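Local coordinates for protein polyphosphate kinase (Porphyromonas gingivalis, PDB 2O8R) that probably catalyses the reversible transfer of the terminal phosphate of ATP to a growing long-chain polyphosphate, at residues 346-349 against 350-354; 489-492 against 493-497; 514-517 against 518-522; 528-532 against 533-537; 638-641 against 642-645. The protein carries 3 engineered substitutions. All coordinates share one frame; numbering follows the deposited sequence.

Contact 1: residues 346-349 against 350-354; sequences LIHV and PYYTY
The carbonyl oxygen H348 O accepts a hydrogen bond from Y352 N at 2.9 Å, closing a five-residue turn of the alpha-turn kind as strand 345-349 gives way to the loop before helix 355-365. The turn belongs to the first of the two PLD-like C-terminal domains. The N-H points well at its acceptor (158°), although the donor is tilted 25° from the carbonyl plane. Carbon atoms pack close to the same oxygen: Y351 CB lies 3.3 Å from H348 O, and the Y352 ring turns its edge to it, with H348 O in the ring plane. Y352 is fixed further out by its hydroxyl, which hydrogen-bonds to E690. I347, whose CG2 methyl stands anti to the backbone N, brings that methyl to 3.6 Å from Y352 CB, and the two side chains cross at about a right angle. The chain beyond the turn brings Y354 back to V349, whose CB sits over one face of the Y354 ring in a CH-pi contact, 4.0 Å from the centroid. Y354 in turn neighbours Y474, a predicted ATP-binding residue. The V349 branches divide the work: CG1 lies 3.4 Å from T353 O, whereas CG2 approaches Y354 OH to 3.6 Å.

Contact 2: residues 489-492 against 493-497; sequences DVYR and LFRIL
Y491 and R495, one helical turn apart, run side by side and point the same way. R495 CD lies obliquely against the phenol, 3.2 Å from Y491 OH. The tyrosine sets off with CG anti to its backbone N, the arginine with CG anti to its carbonyl carbon, and a bend at chi3 (50°) then leaves the R495 guanidinium nearly parallel to the phenol, the two planes only 15° apart. A second parallel pair lies on the buried flank, where V490 CG1 meets F494 CE2 at 3.6 Å. R492 and I496 make the third, looser pair, with R492 CG 4.2 Å from I496 CD1. Regular i to i+4 hydrogen bonds carry all of them, from L493 N to D489 O (2.8 Å) through I496 N to R492 O (3.0 Å). In the next shell E502 receives salt bridges from both R492 NE and R495 NE, while P501 O takes a bond from R495 NH2. The D489 carboxylate accepts the backbone N-H groups of S507, R508 and L509. V490 and F494 press on strand 442-447, and the F494 ring also meets F403: an amphipathic helix laid against the sheet, as in the alpha/beta layering of the PLD fold.

Contact 3: residues 514-517 against 518-522; sequences YNMG and EAITN
N515 O and A519 N join in the bond that opens helix 516-532, whose first turn starts within the second PLD-like C-terminal domain. Three backbone hydrogen bonds of the i to i+4 kind build this turn. A519 N reaches N515 O at 3.1 Å, in the carbonyl plane. I520 N to M516 O is nearly straight (173°) and spans 3.0 Å. T521 N gives the third bond, to G517 O at 3.1 Å. The polar side-chain links are fewer. T521 OG1 lies 3.4 Å from G517 O, at best a weak bond, and Q554 is another acceptor within its reach. The N515 amide is engaged outside the helix, where OD1 accepts from V511 N and ND2 donates to L509 O; this ties the helix start to the edge strand 510-511. Carbon packing makes up the remainder. A519 CB sits 3.4 Å from N515 O, beside the bond that its own N-H makes. M516, a selenomethionine, and I520 lie side by side, pointing the same way, and both touch L623 of helix 620-624. M516 starts with CG anti to the backbone N (chi1 -166°), I520 with CG1 anti to the carbonyl carbon, and these choices set M516 CG 4.0 Å from I520 CD1.

Contact 4: residues 528-532 against 533-537; sequences IENVK and RGKRG
R533 folds back over E529, its guanidinium NH1 3.6 Å from E529 CB and its side chain running alongside that of the glutamate. The fold-back comes from a bend at chi2 (-66°), just beyond CG. The guanidinium and carboxylate planes are 32° apart, and E529 OE1 stays 4.2 Å from R533 NH2, well out of the guanidinium plane, so the opposite charges are merely near each other, beyond a salt bridge, with no N-H pointing at the oxygen. K532 CB meets the edge of the same guanidinium group, near its plane. Beneath these side chains R533 N bonds to E529 O at 2.9 Å, the last regular bond of helix 516-532. The chain then leaves the helix through a Schellman motif: G534 takes a positive phi of 79°, K535 N reaches back to N530 O at 2.7 Å, and G534 N makes a weaker bond to V531 O at 3.0 Å. Past the glycine the chain doubles back along the flank of the last turn before entering strand 538-543. V531 CA offers its hydrogen to K535 O at 3.4 Å, and N530 CB lies against K535 CB. Further along, V531 CG2, anti to its carbonyl carbon, rests 3.7 Å from G537 CA. V531 also touches V563, and G537 is joined through its backbone to E564.

Contact 5: residues 638-641 against 642-645; sequences LRRE and IIDI
R640 leaves the backbone with CG anti to its N (chi1 169°) and then bends at chi2 and chi3, which brings its guanidinium back over I643 and beside D644. I643 CD1 sits over one face of that flat group, 4.1 Å from R640 NH2. D644 OD1 comes instead to the edge, in the guanidinium plane, and makes a long salt bridge of 4.0 Å with R640 NH1. The guanidinium and carboxylate planes are 61° apart, and the D644 carboxylate has a firmer partner in Y685 OH. These residues lie along one turn of helix 636-651 of the second PLD-like domain, which touches strand 610-614, helix 678-691 and strand 345-349. On another side of the helix E641 CG lies 3.9 Å from I645 CD1, the two side chains parallel, and K689 forms a salt bridge with E641 OE2. The backbone beneath is regular, with D644 N to R640 O and I645 N to E641 O both 2.9 Å long. The I643 side chain also reaches V611.

The five contacts fall into two touching pairs with one outlier. Contacts 1 and 5 meet across the two C-terminal domains: L346 CD2 lies 3.6 Å from I642 CG1, and H348 NE2 packs 3.3 Å from E641 OE1. Contacts 2 and 3 span the same two domains, with I496 CG2 3.3 Å from Y514 OH. Contact 4 caps the far end of the helix that contact 3 begins, their centres about 20 Å apart. The side chains of L493 and M516 come within about 10 and 9 Å of that of H439, the predicted phosphohistidine, whereas contact 1 reaches the probable ATP site through Y354, about 4 Å from Y474 between side chains. Contacts 4 and 5 stand away from these sites.

Contact 1: residues 346-349 against 350-354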
loop_
_atom_site.group_PDB
_atom_site.type_symbol
_atom_site.label_atom_id
_atom_site.label_comp_id
_atom_site.label_asym_id
_atom_site.label_seq_id
_atom_site.Cartn_x
_atom_site.Cartn_y
_atom_site.Cartn_z
ATOM N N LEU A 346 26.834 4.210 19.503
ATOM C CA LEU A 346 26.619 2.998 18.751
ATOM C C LEU A 346 25.197 2.577 19.043
ATOM O O LEU A 346 24.818 2.420 20.200
ATOM C CB LEU A 346 27.563 1.928 19.268
ATOM C CG LEU A 346 28.227 0.942 18.335
ATOM C CD1 LEU A 346 28.840 1.641 17.113
ATOM C CD2 LEU A 346 29.281 0.245 19.157
ATOM N N ILE A 347 24.394 2.410 18.007
ATOM C CA ILE A 347 23.027 1.956 18.211
ATOM C C ILE A 347 22.832 0.601 17.561
ATOM O O ILE A 347 23.058 0.429 16.363
ATOM C CB ILE A 347 22.017 2.947 17.644
ATOM C CG1 ILE A 347 22.163 4.318 18.323
ATOM C CG2 ILE A 347 20.606 2.382 17.733
ATOM C CD1 ILE A 347 22.052 4.301 19.840
ATOM N N HIS A 348 22.425 -0.358 18.373
ATOM C CA HIS A 348 22.225 -1.717 17.925
ATOM C C HIS A 348 20.742 -1.992 17.867
ATOM O O HIS A 348 20.078 -2.151 18.897
ATOM C CB HIS A 348 22.900 -2.688 18.889
ATOM C CG HIS A 348 24.341 -2.377 19.142
ATOM N ND1 HIS A 348 25.331 -2.646 18.221
ATOM C CD2 HIS A 348 24.958 -1.821 20.211
ATOM C CE1 HIS A 348 26.496 -2.265 18.712
ATOM N NE2 HIS A 348 26.297 -1.763 19.917
ATOM N N VAL A 349 20.211 -2.062 16.661
ATOM C CA VAL A 349 18.779 -2.221 16.557
ATOM C C VAL A 349 18.332 -3.608 16.266
ATOM O O VAL A 349 18.986 -4.324 15.505
ATOM C CB VAL A 349 18.110 -1.379 15.449
ATOM C CG1 VAL A 349 18.239 0.094 15.728
ATOM C CG2 VAL A 349 18.630 -1.781 14.043
ATOM N N PRO A 350 17.428 -4.050 17.118
ATOM C CA PRO A 350 16.041 -4.099 17.488
ATOM C C PRO A 350 16.144 -3.665 18.959
ATOM O O PRO A 350 15.262 -2.981 19.463
ATOM C CB PRO A 350 15.676 -5.572 17.361
ATOM C CG PRO A 350 16.946 -6.267 16.923
ATOM C CD PRO A 350 18.033 -5.356 17.391
ATOM N N TYR A 351 17.273 -4.026 19.592
ATOM C CA TYR A 351 17.609 -3.771 21.001
ATOM C C TYR A 351 17.428 -2.310 21.424
ATOM O O TYR A 351 16.872 -2.036 22.480
ATOM C CB TYR A 351 19.051 -4.222 21.299
ATOM C CG TYR A 351 19.431 -5.592 20.741
ATOM C CD1 TYR A 351 18.810 -6.744 21.197
ATOM C CD2 TYR A 351 20.426 -5.730 19.778
ATOM C CE1 TYR A 351 19.144 -7.991 20.705
ATOM C CE2 TYR A 351 20.753 -6.981 19.263
ATOM C CZ TYR A 351 20.114 -8.112 19.743
ATOM O OH TYR A 351 20.431 -9.372 19.265
ATOM N N TYR A 352 17.899 -1.385 20.595
ATOM C CA TYR A 352 17.608 0.030 20.759
ATOM C C TYR A 352 16.540 0.408 19.747
ATOM O O TYR A 352 16.306 -0.357 18.804
ATOM C CB TYR A 352 18.849 0.860 20.489
ATOM C CG TYR A 352 19.898 0.804 21.575
ATOM C CD1 TYR A 352 19.956 1.785 22.556
ATOM C CD2 TYR A 352 20.845 -0.215 21.606
ATOM C CE1 TYR A 352 20.908 1.755 23.543
ATOM C CE2 TYR A 352 21.805 -0.263 22.601
ATOM C CZ TYR A 352 21.835 0.727 23.570
ATOM O OH TYR A 352 22.797 0.693 24.563
ATOM N N THR A 353 15.901 1.570 19.935
ATOM C CA THR A 353 14.919 2.080 18.970
ATOM C C THR A 353 15.551 2.420 17.650
ATOM O O THR A 353 16.766 2.555 17.536
ATOM C CB THR A 353 14.199 3.394 19.416
ATOM O OG1 THR A 353 14.961 4.057 20.432
ATOM C CG2 THR A 353 12.769 3.119 19.897
ATOM N N TYR A 354 14.691 2.583 16.657
ATOM C CA TYR A 354 15.074 3.103 15.370
ATOM C C TYR A 354 14.981 4.629 15.375
ATOM O O TYR A 354 15.465 5.298 14.457
ATOM C CB TYR A 354 14.141 2.530 14.310
ATOM C CG TYR A 354 14.491 1.128 13.860
ATOM C CD1 TYR A 354 14.065 0.015 14.576
ATOM C CD2 TYR A 354 15.239 0.917 12.707
ATOM C CE1 TYR A 354 14.376 -1.277 14.159
ATOM C CE2 TYR A 354 15.560 -0.367 12.285
ATOM C CZ TYR A 354 15.124 -1.463 13.008
ATOM O OH TYR A 354 15.438 -2.737 12.571
#

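Contact 2: residues 489-492 against 493-497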
loop_
_atom_site.group_PDB
_atom_site.type_symbol
_atom_site.label_atom_id
_atom_site.label_comp_id
_atom_site.label_asym_id
_atom_site.label_seq_id
_atom_site.Cartn_x
_atom_site.Cartn_y
_atom_site.Cartn_z
ATOM N N ASP A 489 35.185 12.751 5.402
ATOM C CA ASP A 489 35.253 11.648 4.457
ATOM C C ASP A 489 33.896 11.401 3.835
ATOM O O ASP A 489 33.791 11.221 2.617
ATOM C CB ASP A 489 35.747 10.397 5.166
ATOM C CG ASP A 489 37.256 10.358 5.289
ATOM O OD1 ASP A 489 37.913 11.208 4.653
ATOM O OD2 ASP A 489 37.788 9.471 6.002
ATOM N N VAL A 490 32.867 11.412 4.683
ATOM C CA VAL A 490 31.490 11.279 4.244
ATOM C C VAL A 490 31.128 12.489 3.378
ATOM O O VAL A 490 30.520 12.341 2.302
ATOM C CB VAL A 490 30.532 11.151 5.448
ATOM C CG1 VAL A 490 29.084 11.241 5.004
ATOM C CG2 VAL A 490 30.766 9.839 6.182
ATOM N N TYR A 491 31.529 13.674 3.842
ATOM C CA TYR A 491 31.377 14.900 3.074
ATOM C C TYR A 491 31.907 14.728 1.655
ATOM O O TYR A 491 31.209 14.992 0.671
ATOM C CB TYR A 491 32.124 16.042 3.752
ATOM C CG TYR A 491 32.316 17.234 2.849
ATOM C CD1 TYR A 491 31.287 18.141 2.653
ATOM C CD2 TYR A 491 33.521 17.452 2.186
ATOM C CE1 TYR A 491 31.438 19.224 1.821
ATOM C CE2 TYR A 491 33.681 18.535 1.353
ATOM C CZ TYR A 491 32.632 19.421 1.177
ATOM O OH TYR A 491 32.768 20.510 0.346
ATOM N N ARG A 492 33.153 14.281 1.579
ATOM C CA ARG A 492 33.840 14.067 0.323
ATOM C C ARG A 492 33.174 12.984 -0.502
ATOM O O ARG A 492 33.055 13.124 -1.720
ATOM C CB ARG A 492 35.305 13.705 0.577
ATOM C CG ARG A 492 36.092 13.471 -0.678
ATOM C CD ARG A 492 37.522 13.070 -0.385
ATOM N NE ARG A 492 38.429 14.212 -0.385
ATOM C CZ ARG A 492 39.203 14.552 0.636
ATOM N NH1 ARG A 492 39.197 13.832 1.750
ATOM N NH2 ARG A 492 39.987 15.611 0.540
ATOM N N LEU A 493 32.735 11.913 0.159
ATOM C CA LEU A 493 32.036 10.822 -0.528
ATOM C C LEU A 493 30.815 11.336 -1.291
ATOM O O LEU A 493 30.640 11.020 -2.473
ATOM C CB LEU A 493 31.623 9.723 0.443
ATOM C CG LEU A 493 30.793 8.557 -0.115
ATOM C CD1 LEU A 493 31.482 7.858 -1.284
ATOM C CD2 LEU A 493 30.427 7.559 1.000
ATOM N N PHE A 494 29.987 12.143 -0.631
ATOM C CA PHE A 494 28.765 12.592 -1.275
ATOM C C PHE A 494 29.028 13.536 -2.438
ATOM O O PHE A 494 28.268 13.563 -3.401
ATOM C CB PHE A 494 27.822 13.236 -0.284
ATOM C CG PHE A 494 27.000 12.259 0.507
ATOM C CD1 PHE A 494 25.957 11.576 -0.087
ATOM C CD2 PHE A 494 27.250 12.048 1.857
ATOM C CE1 PHE A 494 25.174 10.692 0.641
ATOM C CE2 PHE A 494 26.473 11.157 2.598
ATOM C CZ PHE A 494 25.434 10.478 1.990
ATOM N N ARG A 495 30.105 14.302 -2.359
ATOM C CA ARG A 495 30.456 15.186 -3.456
ATOM C C ARG A 495 30.881 14.369 -4.655
ATOM O O ARG A 495 30.491 14.667 -5.784
ATOM C CB ARG A 495 31.563 16.151 -3.051
ATOM C CG ARG A 495 31.044 17.390 -2.383
ATOM C CD ARG A 495 32.154 18.320 -1.951
ATOM N NE ARG A 495 33.112 18.593 -3.012
ATOM C CZ ARG A 495 32.954 19.504 -3.964
ATOM N NH1 ARG A 495 31.859 20.253 -4.007
ATOM N NH2 ARG A 495 33.896 19.662 -4.882
ATOM N N ILE A 496 31.679 13.337 -4.398
ATOM C CA ILE A 496 32.047 12.386 -5.433
ATOM C C ILE A 496 30.799 11.727 -6.053
ATOM O O ILE A 496 30.672 11.675 -7.269
ATOM C CB ILE A 496 33.056 11.336 -4.913
ATOM C CG1 ILE A 496 34.393 12.011 -4.579
ATOM C CG2 ILE A 496 33.267 10.222 -5.940
ATOM C CD1 ILE A 496 35.472 11.068 -4.061
ATOM N N LEU A 497 29.867 11.262 -5.227
ATOM C CA LEU A 497 28.611 10.702 -5.750
ATOM C C LEU A 497 27.766 11.750 -6.502
ATOM O O LEU A 497 27.021 11.412 -7.430
ATOM C CB LEU A 497 27.790 10.024 -4.639
ATOM C CG LEU A 497 28.467 8.833 -3.973
ATOM C CD1 LEU A 497 27.641 8.298 -2.829
ATOM C CD2 LEU A 497 28.764 7.737 -4.989
#

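Contact 3: residues 514-517 against 518-522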
loop_
_atom_site.group_PDB
_atom_site.type_symbol
_atom_site.label_atom_id
_atom_site.label_comp_id
_atom_site.label_asym_id
_atom_site.label_seq_id
_atom_site.Cartn_x
_atom_site.Cartn_y
_atom_site.Cartn_z
ATOM N N TYR A 514 37.817 2.282 -4.249
ATOM C CA TYR A 514 38.776 3.303 -3.866
ATOM C C TYR A 514 39.859 2.706 -2.974
ATOM O O TYR A 514 40.826 2.147 -3.479
ATOM C CB TYR A 514 38.081 4.478 -3.190
ATOM C CG TYR A 514 37.275 5.313 -4.148
ATOM C CD1 TYR A 514 37.893 6.259 -4.967
ATOM C CD2 TYR A 514 35.894 5.156 -4.247
ATOM C CE1 TYR A 514 37.157 7.024 -5.869
ATOM C CE2 TYR A 514 35.143 5.924 -5.131
ATOM C CZ TYR A 514 35.782 6.857 -5.937
ATOM O OH TYR A 514 35.045 7.627 -6.804
ATOM N N ASN A 515 39.695 2.794 -1.659
ATOM C CA ASN A 515 40.724 2.298 -0.747
ATOM C C ASN A 515 40.411 0.977 -0.059
ATOM O O ASN A 515 41.261 0.440 0.649
ATOM C CB ASN A 515 41.040 3.350 0.316
ATOM C CG ASN A 515 39.806 3.819 1.048
ATOM O OD1 ASN A 515 38.701 3.357 0.784
ATOM N ND2 ASN A 515 39.987 4.744 1.972
HETATM N N MSE A 516 39.208 0.450 -0.264
HETATM C CA MSE A 516 38.743 -0.680 0.544
HETATM C C MSE A 516 39.439 -2.024 0.302
HETATM O O MSE A 516 39.713 -2.766 1.251
HETATM C CB MSE A 516 37.239 -0.851 0.443
HETATM C CG MSE A 516 36.704 -1.789 1.520
HETATM SE SE MSE A 516 34.797 -2.143 1.380
HETATM C CE MSE A 516 34.775 -3.257 -0.223
ATOM N N GLY A 517 39.704 -2.339 -0.961
ATOM C CA GLY A 517 40.377 -3.588 -1.302
ATOM C C GLY A 517 41.737 -3.654 -0.635
ATOM O O GLY A 517 42.044 -4.621 0.053
ATOM N N GLU A 518 42.534 -2.605 -0.824
ATOM C CA GLU A 518 43.862 -2.515 -0.240
ATOM C C GLU A 518 43.779 -2.666 1.257
ATOM O O GLU A 518 44.517 -3.464 1.840
ATOM C CB GLU A 518 44.518 -1.173 -0.563
ATOM C CG GLU A 518 45.515 -1.213 -1.707
ATOM C CD GLU A 518 46.623 -0.179 -1.552
ATOM O OE1 GLU A 518 46.570 0.623 -0.590
ATOM O OE2 GLU A 518 47.552 -0.174 -2.391
ATOM N N ALA A 519 42.860 -1.916 1.864
ATOM C CA ALA A 519 42.736 -1.879 3.315
ATOM C C ALA A 519 42.459 -3.255 3.892
ATOM O O ALA A 519 43.126 -3.664 4.842
ATOM C CB ALA A 519 41.662 -0.887 3.742
ATOM N N ILE A 520 41.494 -3.969 3.304
ATOM C CA ILE A 520 41.188 -5.348 3.708
ATOM C C ILE A 520 42.416 -6.269 3.594
ATOM O O ILE A 520 42.726 -7.008 4.541
ATOM C CB ILE A 520 39.993 -5.921 2.929
ATOM C CG1 ILE A 520 38.704 -5.227 3.360
ATOM C CG2 ILE A 520 39.823 -7.391 3.202
ATOM C CD1 ILE A 520 37.523 -5.546 2.467
ATOM N N THR A 521 43.125 -6.193 2.462
ATOM C CA THR A 521 44.383 -6.927 2.262
ATOM C C THR A 521 45.468 -6.558 3.297
ATOM O O THR A 521 46.079 -7.432 3.914
ATOM C CB THR A 521 44.935 -6.725 0.841
ATOM O OG1 THR A 521 44.064 -7.358 -0.101
ATOM C CG2 THR A 521 46.316 -7.350 0.705
ATOM N N ASN A 522 45.693 -5.265 3.493
ATOM C CA ASN A 522 46.666 -4.809 4.475
ATOM C C ASN A 522 46.374 -5.318 5.878
ATOM O O ASN A 522 47.257 -5.877 6.527
ATOM C CB ASN A 522 46.738 -3.288 4.478
ATOM C CG ASN A 522 47.076 -2.728 3.122
ATOM O OD1 ASN A 522 47.690 -3.405 2.290
ATOM N ND2 ASN A 522 46.658 -1.491 2.876
#

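Contact 4: residues 528-532 against 533-537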
loop_
_atom_site.group_PDB
_atom_site.type_symbol
_atom_site.label_atom_id
_atom_site.label_comp_id
_atom_site.label_asym_id
_atom_site.label_seq_id
_atom_site.Cartn_x
_atom_site.Cartn_y
_atom_site.Cartn_z
ATOM N N ILE A 528 49.067 -11.743 9.541
ATOM C CA ILE A 528 50.003 -12.788 9.108
ATOM C C ILE A 528 51.410 -12.484 9.607
ATOM O O ILE A 528 52.056 -13.345 10.204
ATOM C CB ILE A 528 50.041 -12.972 7.576
ATOM C CG1 ILE A 528 48.687 -13.440 7.046
ATOM C CG2 ILE A 528 51.146 -13.962 7.188
ATOM C CD1 ILE A 528 48.648 -13.537 5.549
ATOM N N GLU A 529 51.852 -11.248 9.379
ATOM C CA GLU A 529 53.156 -10.764 9.829
ATOM C C GLU A 529 53.346 -10.976 11.317
ATOM O O GLU A 529 54.331 -11.570 11.743
ATOM C CB GLU A 529 53.301 -9.275 9.526
ATOM C CG GLU A 529 53.193 -8.931 8.054
ATOM C CD GLU A 529 52.708 -7.512 7.830
ATOM O OE1 GLU A 529 53.197 -6.595 8.526
ATOM O OE2 GLU A 529 51.836 -7.311 6.958
ATOM N N ASN A 530 52.383 -10.503 12.095
ATOM C CA ASN A 530 52.448 -10.569 13.544
ATOM C C ASN A 530 52.706 -11.973 14.069
ATOM O O ASN A 530 53.397 -12.147 15.073
ATOM C CB ASN A 530 51.160 -10.003 14.159
ATOM C CG ASN A 530 51.021 -8.489 13.978
ATOM O OD1 ASN A 530 50.032 -7.902 14.408
ATOM N ND2 ASN A 530 52.006 -7.858 13.336
ATOM N N VAL A 531 52.146 -12.972 13.387
ATOM C CA VAL A 531 52.360 -14.373 13.749
ATOM C C VAL A 531 53.807 -14.795 13.460
ATOM O O VAL A 531 54.403 -15.584 14.198
ATOM C CB VAL A 531 51.370 -15.305 13.020
ATOM C CG1 VAL A 531 51.688 -16.785 13.300
ATOM C CG2 VAL A 531 49.962 -14.988 13.442
ATOM N N LYS A 532 54.368 -14.247 12.390
ATOM C CA LYS A 532 55.760 -14.489 12.062
ATOM C C LYS A 532 56.704 -13.778 13.048
ATOM O O LYS A 532 57.837 -14.214 13.253
ATOM C CB LYS A 532 56.036 -14.095 10.611
ATOM C CG LYS A 532 55.229 -14.922 9.622
ATOM C CD LYS A 532 55.409 -14.430 8.198
ATOM C CE LYS A 532 54.707 -15.350 7.215
ATOM N NZ LYS A 532 54.669 -14.757 5.848
ATOM N N ARG A 533 56.230 -12.704 13.673
ATOM C CA ARG A 533 56.988 -12.060 14.744
ATOM C C ARG A 533 56.684 -12.734 16.074
ATOM O O ARG A 533 57.131 -12.276 17.124
ATOM C CB ARG A 533 56.670 -10.561 14.869
ATOM C CG ARG A 533 56.503 -9.785 13.576
ATOM C CD ARG A 533 57.781 -9.695 12.769
ATOM N NE ARG A 533 57.628 -8.748 11.664
ATOM C CZ ARG A 533 57.127 -9.051 10.468
ATOM N NH1 ARG A 533 56.729 -10.289 10.195
ATOM N NH2 ARG A 533 57.028 -8.109 9.540
ATOM N N GLY A 534 55.899 -13.804 16.034
ATOM C CA GLY A 534 55.591 -14.564 17.241
ATOM C C GLY A 534 54.525 -13.963 18.137
ATOM O O GLY A 534 54.441 -14.315 19.321
ATOM N N LYS A 535 53.715 -13.061 17.579
ATOM C CA LYS A 535 52.560 -12.490 18.285
ATOM C C LYS A 535 51.294 -13.257 17.903
ATOM O O LYS A 535 51.278 -13.980 16.902
ATOM C CB LYS A 535 52.367 -11.008 17.937
ATOM C CG LYS A 535 53.547 -10.100 18.247
ATOM C CD LYS A 535 53.320 -8.716 17.647
ATOM C CE LYS A 535 54.625 -8.061 17.215
ATOM N NZ LYS A 535 54.438 -6.993 16.177
ATOM N N ARG A 536 50.239 -13.091 18.698
ATOM C CA ARG A 536 48.939 -13.697 18.413
ATOM C C ARG A 536 48.332 -13.104 17.140
ATOM O O ARG A 536 48.449 -11.896 16.898
ATOM C CB ARG A 536 47.982 -13.513 19.603
ATOM C CG ARG A 536 46.639 -14.168 19.393
ATOM C CD ARG A 536 45.973 -14.595 20.684
ATOM N NE ARG A 536 44.722 -15.308 20.420
ATOM C CZ ARG A 536 43.535 -14.723 20.248
ATOM N NH1 ARG A 536 43.422 -13.401 20.315
ATOM N NH2 ARG A 536 42.452 -15.458 20.013
ATOM N N GLY A 537 47.718 -13.960 16.321
ATOM C CA GLY A 537 47.048 -13.532 15.091
ATOM C C GLY A 537 45.584 -13.921 15.095
ATOM O O GLY A 537 45.240 -15.097 14.939
#

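Contact 5: residues 638-641 against 642-645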
loop_
_atom_site.group_PDB
_atom_site.type_symbol
_atom_site.label_atom_id
_atom_site.label_comp_id
_atom_site.label_asym_id
_atom_site.label_seq_id
_atom_site.Cartn_x
_atom_site.Cartn_y
_atom_site.Cartn_z
ATOM N N LEU A 638 33.389 1.965 22.725
ATOM C CA LEU A 638 32.534 1.476 21.647
ATOM C C LEU A 638 33.092 0.198 21.020
ATOM O O LEU A 638 32.380 -0.812 20.949
ATOM C CB LEU A 638 32.312 2.551 20.583
ATOM C CG LEU A 638 31.400 3.722 20.936
ATOM C CD1 LEU A 638 30.833 4.322 19.663
ATOM C CD2 LEU A 638 30.263 3.275 21.843
ATOM N N ARG A 639 34.359 0.237 20.595
ATOM C CA ARG A 639 35.064 -0.967 20.109
ATOM C C ARG A 639 34.977 -2.161 21.062
ATOM O O ARG A 639 34.887 -3.314 20.623
ATOM C CB ARG A 639 36.543 -0.677 19.870
ATOM C CG ARG A 639 36.915 -0.328 18.456
ATOM C CD ARG A 639 38.416 -0.507 18.209
ATOM N NE ARG A 639 39.189 -0.193 19.404
ATOM C CZ ARG A 639 39.638 1.017 19.725
ATOM N NH1 ARG A 639 39.414 2.058 18.933
ATOM N NH2 ARG A 639 40.319 1.180 20.846
ATOM N N ARG A 640 35.029 -1.872 22.361
ATOM C CA ARG A 640 34.990 -2.902 23.388
ATOM C C ARG A 640 33.610 -3.541 23.419
ATOM O O ARG A 640 33.485 -4.758 23.581
ATOM C CB ARG A 640 35.382 -2.300 24.755
ATOM C CG ARG A 640 35.160 -3.168 26.010
ATOM C CD ARG A 640 35.725 -4.595 25.903
ATOM N NE ARG A 640 36.997 -4.664 25.186
ATOM C CZ ARG A 640 37.462 -5.761 24.593
ATOM N NH1 ARG A 640 36.758 -6.895 24.625
ATOM N NH2 ARG A 640 38.632 -5.723 23.960
ATOM N N GLU A 641 32.582 -2.719 23.232
ATOM C CA GLU A 641 31.206 -3.195 23.273
ATOM C C GLU A 641 30.931 -4.167 22.128
ATOM O O GLU A 641 30.343 -5.223 22.346
ATOM C CB GLU A 641 30.240 -2.019 23.237
ATOM C CG GLU A 641 28.771 -2.370 23.435
ATOM C CD GLU A 641 27.887 -1.131 23.389
ATOM O OE1 GLU A 641 27.978 -0.360 22.414
ATOM O OE2 GLU A 641 27.107 -0.913 24.334
ATOM N N ILE A 642 31.379 -3.816 20.921
ATOM C CA ILE A 642 31.137 -4.630 19.729
ATOM C C ILE A 642 31.739 -6.014 19.911
ATOM O O ILE A 642 31.100 -7.036 19.628
ATOM C CB ILE A 642 31.712 -3.956 18.476
ATOM C CG1 ILE A 642 30.837 -2.770 18.086
ATOM C CG2 ILE A 642 31.777 -4.919 17.312
ATOM C CD1 ILE A 642 31.473 -1.869 17.055
ATOM N N ILE A 643 32.960 -6.036 20.424
ATOM C CA ILE A 643 33.638 -7.285 20.709
ATOM C C ILE A 643 32.896 -8.060 21.784
ATOM O O ILE A 643 32.713 -9.272 21.654
ATOM C CB ILE A 643 35.112 -7.050 21.077
ATOM C CG1 ILE A 643 35.772 -6.260 19.946
ATOM C CG2 ILE A 643 35.827 -8.357 21.236
ATOM C CD1 ILE A 643 37.205 -5.959 20.156
ATOM N N ASP A 644 32.438 -7.368 22.825
ATOM C CA ASP A 644 31.652 -8.029 23.862
ATOM C C ASP A 644 30.495 -8.773 23.199
ATOM O O ASP A 644 30.313 -9.975 23.413
ATOM C CB ASP A 644 31.099 -7.004 24.848
ATOM C CG ASP A 644 32.113 -6.565 25.880
ATOM O OD1 ASP A 644 33.112 -7.279 26.104
ATOM O OD2 ASP A 644 31.899 -5.499 26.486
ATOM N N ILE A 645 29.756 -8.040 22.363
ATOM C CA ILE A 645 28.586 -8.533 21.650
ATOM C C ILE A 645 28.932 -9.725 20.760
ATOM O O ILE A 645 28.306 -10.793 20.858
ATOM C CB ILE A 645 27.932 -7.389 20.842
ATOM C CG1 ILE A 645 27.186 -6.442 21.783
ATOM C CG2 ILE A 645 26.979 -7.930 19.781
ATOM C CD1 ILE A 645 27.060 -5.044 21.254
#